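Local atomic coordinates of Two-component sensor histidine kinase (Nostoc sp., PDB entry 6OZB), a protein that probably senses light through a bilin chromophore, here phycoerythrobilin, held in a GAF domain, as part of a cyanobacterial two-component sensor histidine kinase of the phytochrome family. Residues G48-M53 against H169-R174; A38-V43 against V65-I70; K100-V105 against G113-H118; N14-L19 against M184-D189. The protein carries 1 engineered substitution. One frame throughout, in Å; residues are numbered along the deposited sequence. Where two conformers were deposited one is given.

Overall arrangement
The four contacts sample a GAF domain, an antiparallel sheet with helices on both faces. Contacts 1 and 3 are pairings inside the sheet, their centres about 18 Å apart, and both touch phycoerythrobilin. Contact 2 sets helix 32-47 against strand 63-70, the neighbour of strand 51-57 used by contact 1, and V52 O and S69 N probably hydrogen-bond between the two. Along the chain contacts 1 and 2 interleave, and contact 2 closes before contact 3 opens. Contact 4, between helices 12-27 and 178-201, brackets all the others. It touches contact 2 through V43 and contact 3 through R102 and Q185, joining the helices on one face to the sheet that carries the chromophore site.

Contact 1. Residues G48-M53 against H169-R174; sequences GTDRVM and HHSENR. With PEB (phycoerythrobilin), chain F.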
# COMPACT_ATOMS: atom_id res chain seq x y z
N GLY C 48 2.94 -8.77 -23.34
CA GLY C 48 1.71 -9.50 -23.58
C GLY C 48 0.43 -8.71 -23.39
O GLY C 48 -0.67 -9.27 -23.36
N THR C 49 0.56 -7.40 -23.29
CA THR C 49 -0.58 -6.54 -23.02
C THR C 49 -1.26 -6.09 -24.31
O THR C 49 -0.69 -6.21 -25.40
CB THR C 49 -0.11 -5.33 -22.25
OG1 THR C 49 1.01 -4.79 -22.94
CG2 THR C 49 0.29 -5.73 -20.84
N ASP C 50 -2.46 -5.53 -24.18
CA ASP C 50 -3.28 -5.23 -25.36
C ASP C 50 -2.76 -4.07 -26.19
O ASP C 50 -3.00 -4.05 -27.38
CB ASP C 50 -4.71 -4.91 -24.96
CG ASP C 50 -5.47 -6.10 -24.39
OD1 ASP C 50 -5.25 -7.26 -24.82
OD2 ASP C 50 -6.33 -5.85 -23.50
N ARG C 51 -2.10 -3.09 -25.56
CA ARG C 51 -1.67 -1.88 -26.26
C ARG C 51 -0.43 -1.32 -25.59
O ARG C 51 -0.45 -1.05 -24.39
CB ARG C 51 -2.80 -0.83 -26.29
CG ARG C 51 -2.46 0.53 -26.94
CD ARG C 51 -3.70 1.41 -27.19
NE ARG C 51 -4.31 1.87 -25.95
CZ ARG C 51 -5.54 2.37 -25.84
NH1 ARG C 51 -6.33 2.47 -26.90
NH2 ARG C 51 -5.99 2.74 -24.65
N VAL C 52 0.66 -1.20 -26.36
CA VAL C 52 1.89 -0.57 -25.89
C VAL C 52 2.15 0.61 -26.81
O VAL C 52 1.99 0.50 -28.01
CB VAL C 52 3.07 -1.54 -25.90
CG1 VAL C 52 4.39 -0.84 -25.60
CG2 VAL C 52 2.82 -2.63 -24.87
N MET C 53 2.51 1.74 -26.21
CA MET C 53 2.74 2.98 -26.96
C MET C 53 4.00 3.67 -26.49
O MET C 53 4.40 3.51 -25.34
CB MET C 53 1.57 3.93 -26.77
CG MET C 53 0.25 3.33 -27.19
SD MET C 53 -1.10 4.42 -26.72
CE MET C 53 -0.99 4.30 -24.96
N HIS C 169 -0.94 -0.56 -21.74
CA HIS C 169 -2.36 -0.61 -21.36
C HIS C 169 -2.92 -2.01 -21.55
O HIS C 169 -2.59 -2.70 -22.52
CB HIS C 169 -3.23 0.30 -22.21
CG HIS C 169 -3.07 1.77 -21.92
ND1 HIS C 169 -3.62 2.74 -22.74
CD2 HIS C 169 -2.46 2.42 -20.91
CE1 HIS C 169 -3.36 3.93 -22.24
NE2 HIS C 169 -2.67 3.77 -21.13
N HIS C 170 -3.81 -2.43 -20.64
CA HIS C 170 -4.50 -3.71 -20.77
C HIS C 170 -5.94 -3.58 -20.37
O HIS C 170 -6.28 -2.86 -19.42
CB HIS C 170 -3.80 -4.76 -19.93
CG HIS C 170 -4.07 -6.15 -20.37
ND1 HIS C 170 -3.74 -6.60 -21.63
CD2 HIS C 170 -4.64 -7.19 -19.73
CE1 HIS C 170 -4.09 -7.87 -21.74
NE2 HIS C 170 -4.62 -8.25 -20.60
N SER C 171 -6.80 -4.28 -21.12
CA SER C 171 -8.26 -4.21 -20.94
C SER C 171 -8.77 -5.07 -19.78
O SER C 171 -9.96 -5.03 -19.42
CB SER C 171 -8.98 -4.67 -22.22
OG SER C 171 -8.82 -6.06 -22.42
N GLU C 172 -7.87 -5.84 -19.18
CA GLU C 172 -8.22 -6.72 -18.09
C GLU C 172 -7.32 -6.52 -16.90
O GLU C 172 -6.17 -6.07 -17.02
CB GLU C 172 -8.14 -8.16 -18.57
CG GLU C 172 -9.18 -8.43 -19.66
CD GLU C 172 -9.20 -9.86 -20.15
OE1 GLU C 172 -8.41 -10.69 -19.65
OE2 GLU C 172 -10.03 -10.15 -21.04
N ASN C 173 -7.86 -6.87 -15.74
CA ASN C 173 -7.11 -6.77 -14.49
C ASN C 173 -5.83 -7.58 -14.55
O ASN C 173 -5.79 -8.70 -15.08
CB ASN C 173 -7.96 -7.25 -13.30
CG ASN C 173 -9.30 -6.54 -13.19
OD1 ASN C 173 -10.36 -7.18 -13.13
ND2 ASN C 173 -9.27 -5.22 -13.17
N ARG C 174 -4.74 -7.03 -14.04
CA ARG C 174 -3.58 -7.88 -13.88
C ARG C 174 -2.68 -7.37 -12.78
O ARG C 174 -2.85 -6.25 -12.32
CB ARG C 174 -2.81 -8.01 -15.18
CG ARG C 174 -2.37 -6.74 -15.78
CD ARG C 174 -1.69 -7.05 -17.11
NE ARG C 174 -0.74 -6.03 -17.49
CZ ARG C 174 0.58 -6.16 -17.37
NH1 ARG C 174 1.12 -7.26 -16.86
NH2 ARG C 174 1.36 -5.16 -17.76
CHC PEB F . -1.60 10.46 -18.97
NC PEB F . -1.83 10.88 -16.49
C1C PEB F . -1.16 10.66 -15.33
C2C PEB F . -0.00 9.97 -15.59
C3C PEB F . 0.06 9.76 -16.95
C4C PEB F . -1.10 10.34 -17.51
CMC PEB F . 1.24 9.04 -17.59
CAC PEB F . 1.00 9.54 -14.47
CBC PEB F . 0.47 8.35 -13.69
CGC PEB F . 0.71 7.10 -14.50
O1C PEB F . 1.89 6.81 -14.83
O2C PEB F . -0.26 6.34 -14.82
ND PEB F . -1.28 8.13 -19.61
C1D PEB F . -0.90 9.58 -19.88
C2D PEB F . -1.39 9.79 -21.24
C3D PEB F . -2.02 8.67 -21.74
C4D PEB F . -1.98 7.60 -20.81
CMD PEB F . -1.30 11.17 -21.96
CAD PEB F . -2.76 8.64 -23.09
CBD PEB F . -2.60 7.54 -23.89
OD PEB F . -2.41 6.46 -20.94
NA PEB F . -5.92 13.80 -16.05
C1A PEB F . -6.81 14.25 -17.07
C2A PEB F . -7.58 15.44 -16.57
C3A PEB F . -7.09 15.73 -15.15
C4A PEB F . -6.03 14.65 -14.88
CMA PEB F . -7.46 16.68 -17.51
CBA PEB F . -9.27 16.70 -14.20
OA PEB F . -6.89 13.74 -18.17
CHA PEB F . -5.42 14.51 -13.67
CAA PEB F . -8.12 15.71 -14.01
NB PEB F . -3.52 12.71 -14.36
C1B PEB F . -4.31 13.50 -13.40
C2B PEB F . -3.90 13.23 -12.05
C3B PEB F . -2.85 12.26 -12.12
C4B PEB F . -2.58 11.91 -13.56
CHB PEB F . -1.59 11.02 -13.91
CMB PEB F . -4.47 13.86 -10.82
CAB PEB F . -2.10 11.66 -10.95
CBB PEB F . -2.72 10.32 -10.61
CGB PEB F . -2.02 9.87 -9.32
O1B PEB F . -0.78 9.62 -9.37
O2B PEB F . -2.67 9.80 -8.25
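R51 and H169 lie side by side and point the same way on one face of the GAF sheet, where strands 51-57 and 161-170 pair antiparallel through a classic beta bulge: D50 and R51 both face H169. The guanidinium is turned 65° from the imidazole plane, and R51 NH2 donates to H169 ND1 over 3.0 Å; a weaker bond to the same nitrogen comes from R51 NE, placed by a bend at chi3 (68°). R51 NH1 is held by P76 O. With ND1 accepting, the proton of the ring would sit on NE2, which makes a short but poorly angled, weak bond of 2.7 Å to phycoerythrobilin OD. The arginine would thus act as a second shell, likely to fix the rotation of a ring that meets the chromophore. M53 CE reaches the same ring at CE1, 3.6 Å away. In the backbone, H169 N donates to R51 O at 2.7 Å, almost straight.

At the bulge, D50 crosses H170 at about a right angle, its OD2 over one face of that ring and the carboxylate and ring planes 26° apart. H170 ND1 takes a weak bond from D50 N. Further out, T49 CG2 lies over one face of the R174 guanidinium, which is salt-bridged to E180. D50 OD2 is gripped twice by S171, by N at 2.9 Å and by OG at 2.7 Å.

Contact 2. Residues A38-V43 against V65-I70; sequences ATTAEV and VIAESI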
# COMPACT_ATOMS: atom_id res chain seq x y z
N ALA C 38 9.64 0.06 -34.76
CA ALA C 38 9.85 -1.39 -34.79
C ALA C 38 9.93 -1.97 -33.39
O ALA C 38 9.57 -3.12 -33.17
CB ALA C 38 11.11 -1.74 -35.57
N THR C 39 10.33 -1.15 -32.44
CA THR C 39 10.57 -1.63 -31.10
C THR C 39 9.28 -1.85 -30.33
O THR C 39 9.19 -2.77 -29.53
CB THR C 39 11.47 -0.63 -30.30
OG1 THR C 39 12.76 -0.52 -30.92
CG2 THR C 39 11.63 -1.07 -28.86
N THR C 40 8.28 -1.01 -30.54
CA THR C 40 7.07 -1.15 -29.75
C THR C 40 6.41 -2.50 -29.98
O THR C 40 5.85 -3.09 -29.05
CB THR C 40 6.06 -0.02 -30.04
OG1 THR C 40 5.46 -0.22 -31.32
CG2 THR C 40 6.77 1.32 -29.96
N ALA C 41 6.49 -3.06 -31.19
CA ALA C 41 5.86 -4.37 -31.44
C ALA C 41 6.54 -5.49 -30.66
O ALA C 41 5.89 -6.42 -30.18
CB ALA C 41 5.86 -4.71 -32.93
N GLU C 42 7.86 -5.42 -30.57
CA GLU C 42 8.61 -6.43 -29.83
C GLU C 42 8.34 -6.25 -28.34
O GLU C 42 8.21 -7.21 -27.60
CB GLU C 42 10.09 -6.30 -30.24
CG GLU C 42 10.21 -6.73 -31.70
CD GLU C 42 11.57 -6.52 -32.31
OE1 GLU C 42 12.45 -5.96 -31.63
OE2 GLU C 42 11.77 -6.96 -33.48
N VAL C 43 8.19 -5.02 -27.90
CA VAL C 43 7.88 -4.81 -26.48
C VAL C 43 6.50 -5.36 -26.12
O VAL C 43 6.31 -5.99 -25.07
CB VAL C 43 8.00 -3.33 -26.09
CG1 VAL C 43 7.53 -3.10 -24.65
CG2 VAL C 43 9.45 -2.91 -26.21
N VAL C 65 1.36 10.37 -29.33
CA VAL C 65 1.64 8.96 -29.46
C VAL C 65 2.35 8.78 -30.80
O VAL C 65 1.75 9.00 -31.85
CB VAL C 65 0.36 8.11 -29.36
CG1 VAL C 65 0.67 6.65 -29.58
CG2 VAL C 65 -0.31 8.30 -28.02
N ILE C 66 3.63 8.42 -30.76
CA ILE C 66 4.41 8.34 -32.00
C ILE C 66 4.66 6.90 -32.43
O ILE C 66 5.13 6.67 -33.53
CB ILE C 66 5.76 9.08 -31.89
CG1 ILE C 66 6.59 8.57 -30.72
CG2 ILE C 66 5.49 10.56 -31.77
CD1 ILE C 66 8.09 8.91 -30.86
N ALA C 67 4.37 5.94 -31.56
CA ALA C 67 4.43 4.53 -31.93
C ALA C 67 3.47 3.72 -31.07
O ALA C 67 3.23 4.05 -29.90
CB ALA C 67 5.84 4.00 -31.78
N GLU C 68 2.95 2.64 -31.65
CA GLU C 68 1.90 1.87 -31.02
C GLU C 68 1.84 0.45 -31.59
O GLU C 68 1.97 0.24 -32.81
CB GLU C 68 0.58 2.59 -31.21
CG GLU C 68 -0.65 1.84 -30.74
CD GLU C 68 -1.89 2.62 -31.06
OE1 GLU C 68 -2.52 3.13 -30.12
OE2 GLU C 68 -2.20 2.75 -32.27
N SER C 69 1.65 -0.52 -30.71
CA SER C 69 1.37 -1.89 -31.12
C SER C 69 0.21 -2.43 -30.30
O SER C 69 0.19 -2.35 -29.07
CB SER C 69 2.64 -2.76 -31.00
OG SER C 69 2.41 -4.10 -31.35
N ILE C 70 -0.78 -2.94 -31.01
CA ILE C 70 -1.99 -3.45 -30.40
C ILE C 70 -2.20 -4.90 -30.79
O ILE C 70 -1.96 -5.30 -31.91
CB ILE C 70 -3.21 -2.59 -30.81
CG1 ILE C 70 -3.06 -1.20 -30.18
CG2 ILE C 70 -4.54 -3.27 -30.39
CD1 ILE C 70 -4.11 -0.20 -30.64
O HOH W 1 4.60 -0.80 -34.08
O HOH W 2 3.36 -7.11 -30.88
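T40 and A41 of helix 32-47 pack on A67 and S69 of strand 63-70 in a small, partly buried helix-on-sheet contact, made directly by van der Waals touches and bridged by water. The axes of the two short segments come within 7.0 Å and run 31° from parallel. The close approach suits the small residues on both sides.

T40 does most of the work with its two branches, as they stand in the conformer given, one of two deposited. Its methyl CG2 meets A67 CB at 3.4 Å. The hydroxyl branch sits between the backbone N and the carbonyl carbon (chi1 73°), where OG1 bonds to T37 O in the preceding turn. In this conformer the same OG1 is 2.9 Å from a water that donates to E68 O, so the hydroxyl connects the helix backbone with the strand.

One residue along, S69 CB packs 3.6 Å from A41 CA. S69 OG, anti to its own backbone N (chi1 178°), comes within 3.5 Å of A41 CA. A second water donates to A41 O at 2.7 Å and also hydrogen-bonds S69 OG, closing another bridge.

E68 points away from the helix, and its carboxylate bonds to S77 OG and L78 N. On the edge toward strand 51-57, I66 and A67 both face I54 in a classic beta bulge. The whole is the helix-against-antiparallel-sheet layering of a GAF domain.

Contact 3. Residues K100-V105 against G113-H118; sequences KVRSIV and GQSPVH. With PEB (phycoerythrobilin), chain F.
S115 O takes two N-H groups from R102, the backbone N at 3.0 Å and the side-chain NE at 2.8 Å, reaching it from opposite faces of its carbonyl plane. The arginine chain is bent at chi2 and chi3 (56°), the latter turning NE toward S115 O; NE stands 46° out of the carbonyl plane. R102 NH2 continues the side-on grip with a bond of 2.9 Å to S115 OG, so one arginine holds a backbone and a side-chain oxygen. V117 CG2 covers one face of the guanidinium, offset toward its rim, although V117 is poorly ordered. An alanine in place of R102 would probably leave S115 OG without this donor and S115 O with the backbone N-H alone of the pair, and take away the guanidinium packing on V117 CG2.

The frame is an antiparallel beta hairpin. R102 with S115 and I104 with G113 are hydrogen-bonded pairs, the shortest bond being G113 N to I104 O at 2.7 Å. Between them S103 and Q114 form a non-hydrogen-bonded pair with side chains on the other face. There Q114 NE2 gives S103 OG a nearly straight bond of 2.9 Å, the hydroxyl lying in the amide plane, while Q114 OE1 is taken by R133, which also binds phycoerythrobilin. S103 CB touches the chromophore carboxylate O1C at 3.3 Å.

V101 CG2 packs on Q114 CB, and both residues meet helix 90-99. On the R102 face, I104 and S115 rest on L181 of helix 178-201, and R102 NH1 bonds to Q185 OE1, while S103 and V105 pair with strand 150-158.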
# COMPACT_ATOMS: atom_id res chain seq x y z
N LYS C 100 12.15 9.83 -11.51
CA LYS C 100 12.08 8.87 -12.59
C LYS C 100 11.15 7.71 -12.21
O LYS C 100 11.45 6.54 -12.44
CB LYS C 100 13.48 8.36 -12.94
CG LYS C 100 14.45 9.49 -13.23
CD LYS C 100 15.62 9.01 -14.07
CE LYS C 100 16.56 10.16 -14.49
NZ LYS C 100 16.45 11.35 -13.59
N VAL C 101 10.02 8.06 -11.62
CA VAL C 101 9.09 7.07 -11.13
C VAL C 101 8.50 6.19 -12.25
O VAL C 101 8.22 6.67 -13.36
CB VAL C 101 7.95 7.78 -10.34
CG1 VAL C 101 6.93 8.39 -11.28
CG2 VAL C 101 7.28 6.82 -9.41
N ARG C 102 8.34 4.90 -11.95
CA ARG C 102 7.58 3.95 -12.76
C ARG C 102 6.27 3.76 -12.03
O ARG C 102 6.27 3.66 -10.81
CB ARG C 102 8.33 2.64 -12.94
CG ARG C 102 9.68 2.78 -13.71
CD ARG C 102 10.82 3.24 -12.82
NE ARG C 102 11.02 2.36 -11.67
CZ ARG C 102 11.75 1.25 -11.68
NH1 ARG C 102 12.33 0.82 -12.80
NH2 ARG C 102 11.85 0.54 -10.58
N SER C 103 5.15 3.72 -12.76
CA SER C 103 3.83 3.71 -12.13
C SER C 103 2.95 2.59 -12.66
O SER C 103 2.87 2.41 -13.86
CB SER C 103 3.11 5.02 -12.38
OG SER C 103 3.79 6.13 -11.82
N ILE C 104 2.30 1.88 -11.74
CA ILE C 104 1.34 0.83 -12.04
C ILE C 104 -0.03 1.23 -11.50
O ILE C 104 -0.18 1.33 -10.30
CB ILE C 104 1.74 -0.51 -11.37
CG1 ILE C 104 3.13 -0.98 -11.82
CG2 ILE C 104 0.67 -1.56 -11.59
CD1 ILE C 104 3.80 -1.94 -10.82
N VAL C 105 -1.02 1.43 -12.38
CA VAL C 105 -2.37 1.75 -11.94
C VAL C 105 -3.21 0.49 -12.03
O VAL C 105 -3.26 -0.16 -13.06
CB VAL C 105 -3.02 2.88 -12.79
CG1 VAL C 105 -4.41 3.19 -12.29
CG2 VAL C 105 -2.17 4.13 -12.71
N GLY C 113 0.81 2.12 -7.90
CA GLY C 113 2.04 1.69 -7.28
C GLY C 113 3.18 2.40 -7.95
O GLY C 113 3.27 2.40 -9.18
N GLN C 114 4.09 2.95 -7.16
CA GLN C 114 5.16 3.76 -7.72
C GLN C 114 6.48 3.33 -7.17
O GLN C 114 6.64 3.01 -5.98
CB GLN C 114 4.88 5.24 -7.47
CG GLN C 114 3.71 5.71 -8.34
CD GLN C 114 3.47 7.20 -8.31
OE1 GLN C 114 3.45 7.83 -7.24
NE2 GLN C 114 3.31 7.79 -9.49
N SER C 115 7.44 3.28 -8.08
CA SER C 115 8.78 2.81 -7.76
C SER C 115 9.77 3.77 -8.38
O SER C 115 9.81 3.88 -9.60
CB SER C 115 9.00 1.39 -8.28
OG SER C 115 10.33 0.98 -8.10
N PRO C 116 10.50 4.53 -7.56
CA PRO C 116 11.57 5.36 -8.10
C PRO C 116 12.74 4.51 -8.50
O PRO C 116 12.90 3.40 -7.97
CB PRO C 116 11.96 6.26 -6.91
CG PRO C 116 10.89 6.08 -5.90
CD PRO C 116 10.36 4.72 -6.11
N VAL C 117 13.56 5.02 -9.41
CA VAL C 117 14.85 4.42 -9.71
C VAL C 117 15.84 5.03 -8.73
O VAL C 117 16.71 4.35 -8.19
CB VAL C 117 15.28 4.68 -11.15
CG1 VAL C 117 16.65 4.07 -11.40
CG2 VAL C 117 14.27 4.09 -12.11
N HIS C 118 15.66 6.33 -8.53
CA HIS C 118 16.49 7.16 -7.65
C HIS C 118 15.55 8.30 -7.24
O HIS C 118 14.90 8.88 -8.11
CB HIS C 118 17.77 7.58 -8.37
CG HIS C 118 18.83 6.52 -8.38
ND1 HIS C 118 18.96 5.60 -7.36
CD2 HIS C 118 19.76 6.19 -9.30
CE1 HIS C 118 19.95 4.77 -7.63
NE2 HIS C 118 20.46 5.11 -8.81
CHC PEB F . -1.60 10.46 -18.97
NC PEB F . -1.83 10.88 -16.49
C1C PEB F . -1.16 10.66 -15.33
C2C PEB F . -0.00 9.97 -15.59
C3C PEB F . 0.06 9.76 -16.95
C4C PEB F . -1.10 10.34 -17.51
CMC PEB F . 1.24 9.04 -17.59
CAC PEB F . 1.00 9.54 -14.47
CBC PEB F . 0.47 8.35 -13.69
CGC PEB F . 0.71 7.10 -14.50
O1C PEB F . 1.89 6.81 -14.83
O2C PEB F . -0.26 6.34 -14.82
ND PEB F . -1.28 8.13 -19.61
C1D PEB F . -0.90 9.58 -19.88
C2D PEB F . -1.39 9.79 -21.24
C3D PEB F . -2.02 8.67 -21.74
C4D PEB F . -1.98 7.60 -20.81
CMD PEB F . -1.30 11.17 -21.96
CAD PEB F . -2.76 8.64 -23.09
CBD PEB F . -2.60 7.54 -23.89
OD PEB F . -2.41 6.46 -20.94
NA PEB F . -5.92 13.80 -16.05
C1A PEB F . -6.81 14.25 -17.07
C2A PEB F . -7.58 15.44 -16.57
C3A PEB F . -7.09 15.73 -15.15
C4A PEB F . -6.03 14.65 -14.88
CMA PEB F . -7.46 16.68 -17.51
CBA PEB F . -9.27 16.70 -14.20
OA PEB F . -6.89 13.74 -18.17
CHA PEB F . -5.42 14.51 -13.67
CAA PEB F . -8.12 15.71 -14.01
NB PEB F . -3.52 12.71 -14.36
C1B PEB F . -4.31 13.50 -13.40
C2B PEB F . -3.90 13.23 -12.05
C3B PEB F . -2.85 12.26 -12.12
C4B PEB F . -2.58 11.91 -13.56
CHB PEB F . -1.59 11.02 -13.91
CMB PEB F . -4.47 13.86 -10.82
CAB PEB F . -2.10 11.66 -10.95
CBB PEB F . -2.72 10.32 -10.61
CGB PEB F . -2.02 9.87 -9.32
O1B PEB F . -0.78 9.62 -9.37
O2B PEB F . -2.67 9.80 -8.25

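Contact 4. Residues N14-L19 against M184-D189; sequences NQESVL and MQMIVD
M186 and I187 of helix 178-201 meet V18 and L19 of helix 12-27 in a parallel pair of helices among those on one face of the GAF sheet; the axes of the two short segments come within 10.0 Å and run 8° from parallel. At the start of the segment, M184 turns to the sheet, packing on V152 and L166.

M186 is the main bridge. It crosses Q15 and L19 at about right angles, and its CE lies 3.7 Å from L19 CD1, though the exact placement of CE is doubtful. Q15 has CG between its backbone N and carbonyl carbon (chi1 72°), which sets that carbon beside the M186 methyl; the modelled orientation of its amide is doubtful too. An alanine at Q15 would probably open a gap beside the M186 methyl, which would lose the packing of CG and be less restrained.

I187 follows, buried against helices 12-27 and 32-47, the latter through V43 and L46. Its CG1 lies 4.0 Å from L19 CD2 and 4.1 Å from V18 CG1, while L19 CD2 comes within 3.9 Å of I187 CA. V188 then faces the sheet, on A154 and I156. At D189 the segment ends with OD1 accepting from Q185 NE2 at 3.0 Å.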
# COMPACT_ATOMS: atom_id res chain seq x y z
N ASN C 14 13.78 -13.33 -22.87
CA ASN C 14 13.11 -12.46 -23.81
C ASN C 14 13.48 -10.99 -23.66
O ASN C 14 13.68 -10.34 -24.67
CB ASN C 14 11.60 -12.65 -23.70
CG ASN C 14 11.11 -13.80 -24.53
OD1 ASN C 14 10.70 -14.84 -24.01
ND2 ASN C 14 11.15 -13.64 -25.85
N GLN C 15 13.59 -10.45 -22.44
CA GLN C 15 13.93 -9.01 -22.35
C GLN C 15 15.31 -8.77 -22.97
O GLN C 15 15.55 -7.76 -23.61
CB GLN C 15 13.93 -8.44 -20.92
CG GLN C 15 15.07 -8.89 -20.03
CD GLN C 15 14.97 -8.39 -18.59
OE1 GLN C 15 15.99 -8.11 -17.95
NE2 GLN C 15 13.78 -8.31 -18.07
N GLU C 16 16.23 -9.72 -22.78
CA GLU C 16 17.58 -9.59 -23.30
C GLU C 16 17.54 -9.54 -24.84
O GLU C 16 18.27 -8.78 -25.48
CB GLU C 16 18.45 -10.75 -22.81
CG GLU C 16 18.80 -10.64 -21.33
CD GLU C 16 19.52 -9.34 -20.98
OE1 GLU C 16 20.46 -8.95 -21.71
OE2 GLU C 16 19.15 -8.70 -19.97
N SER C 17 16.67 -10.34 -25.42
CA SER C 17 16.57 -10.38 -26.87
C SER C 17 15.96 -9.07 -27.41
O SER C 17 16.36 -8.60 -28.46
CB SER C 17 15.73 -11.58 -27.30
OG SER C 17 15.43 -11.50 -28.67
N VAL C 18 15.01 -8.48 -26.69
CA VAL C 18 14.48 -7.18 -27.08
C VAL C 18 15.56 -6.11 -27.10
O VAL C 18 15.62 -5.27 -28.01
CB VAL C 18 13.34 -6.74 -26.14
CG1 VAL C 18 12.95 -5.29 -26.39
CG2 VAL C 18 12.12 -7.63 -26.32
N LEU C 19 16.42 -6.12 -26.09
CA LEU C 19 17.49 -5.13 -26.03
C LEU C 19 18.46 -5.31 -27.18
O LEU C 19 18.91 -4.33 -27.76
CB LEU C 19 18.26 -5.27 -24.72
CG LEU C 19 17.54 -4.89 -23.41
CD1 LEU C 19 18.60 -4.48 -22.41
CD2 LEU C 19 16.48 -3.85 -23.52
N MET C 184 10.88 -3.19 -18.33
CA MET C 184 10.53 -1.90 -18.91
C MET C 184 11.65 -0.89 -18.73
O MET C 184 11.93 -0.08 -19.62
CB MET C 184 9.20 -1.40 -18.31
CG MET C 184 8.05 -2.19 -18.84
SD MET C 184 6.52 -1.62 -18.16
CE MET C 184 6.21 -0.17 -19.16
N GLN C 185 12.33 -0.97 -17.59
CA GLN C 185 13.38 0.01 -17.27
C GLN C 185 14.58 -0.18 -18.20
O GLN C 185 15.17 0.78 -18.68
CB GLN C 185 13.83 -0.10 -15.82
CG GLN C 185 14.85 1.01 -15.42
CD GLN C 185 14.24 2.39 -15.51
OE1 GLN C 185 13.20 2.66 -14.92
NE2 GLN C 185 14.86 3.27 -16.29
N MET C 186 14.93 -1.43 -18.46
CA MET C 186 16.04 -1.72 -19.37
C MET C 186 15.68 -1.28 -20.79
O MET C 186 16.52 -0.78 -21.53
CB MET C 186 16.42 -3.19 -19.32
CG MET C 186 16.88 -3.67 -17.97
SD MET C 186 17.71 -5.26 -18.10
CE MET C 186 16.91 -6.00 -19.53
N ILE C 187 14.43 -1.48 -21.18
CA ILE C 187 13.97 -1.06 -22.49
C ILE C 187 14.02 0.46 -22.65
O ILE C 187 14.50 0.97 -23.68
CB ILE C 187 12.54 -1.56 -22.78
CG1 ILE C 187 12.60 -3.09 -22.95
CG2 ILE C 187 11.97 -0.91 -24.00
CD1 ILE C 187 11.24 -3.80 -22.72
N VAL C 188 13.54 1.22 -21.67
CA VAL C 188 13.64 2.67 -21.81
C VAL C 188 15.10 3.13 -21.71
O VAL C 188 15.45 4.10 -22.38
CB VAL C 188 12.75 3.46 -20.80
CG1 VAL C 188 11.28 3.05 -21.00
CG2 VAL C 188 13.15 3.27 -19.36
N ASP C 189 15.96 2.44 -20.95
CA ASP C 189 17.39 2.78 -20.91
C ASP C 189 18.03 2.55 -22.29
O ASP C 189 18.86 3.35 -22.74
CB ASP C 189 18.13 1.94 -19.89
CG ASP C 189 17.82 2.35 -18.44
OD1 ASP C 189 17.19 3.41 -18.23
OD2 ASP C 189 18.19 1.58 -17.52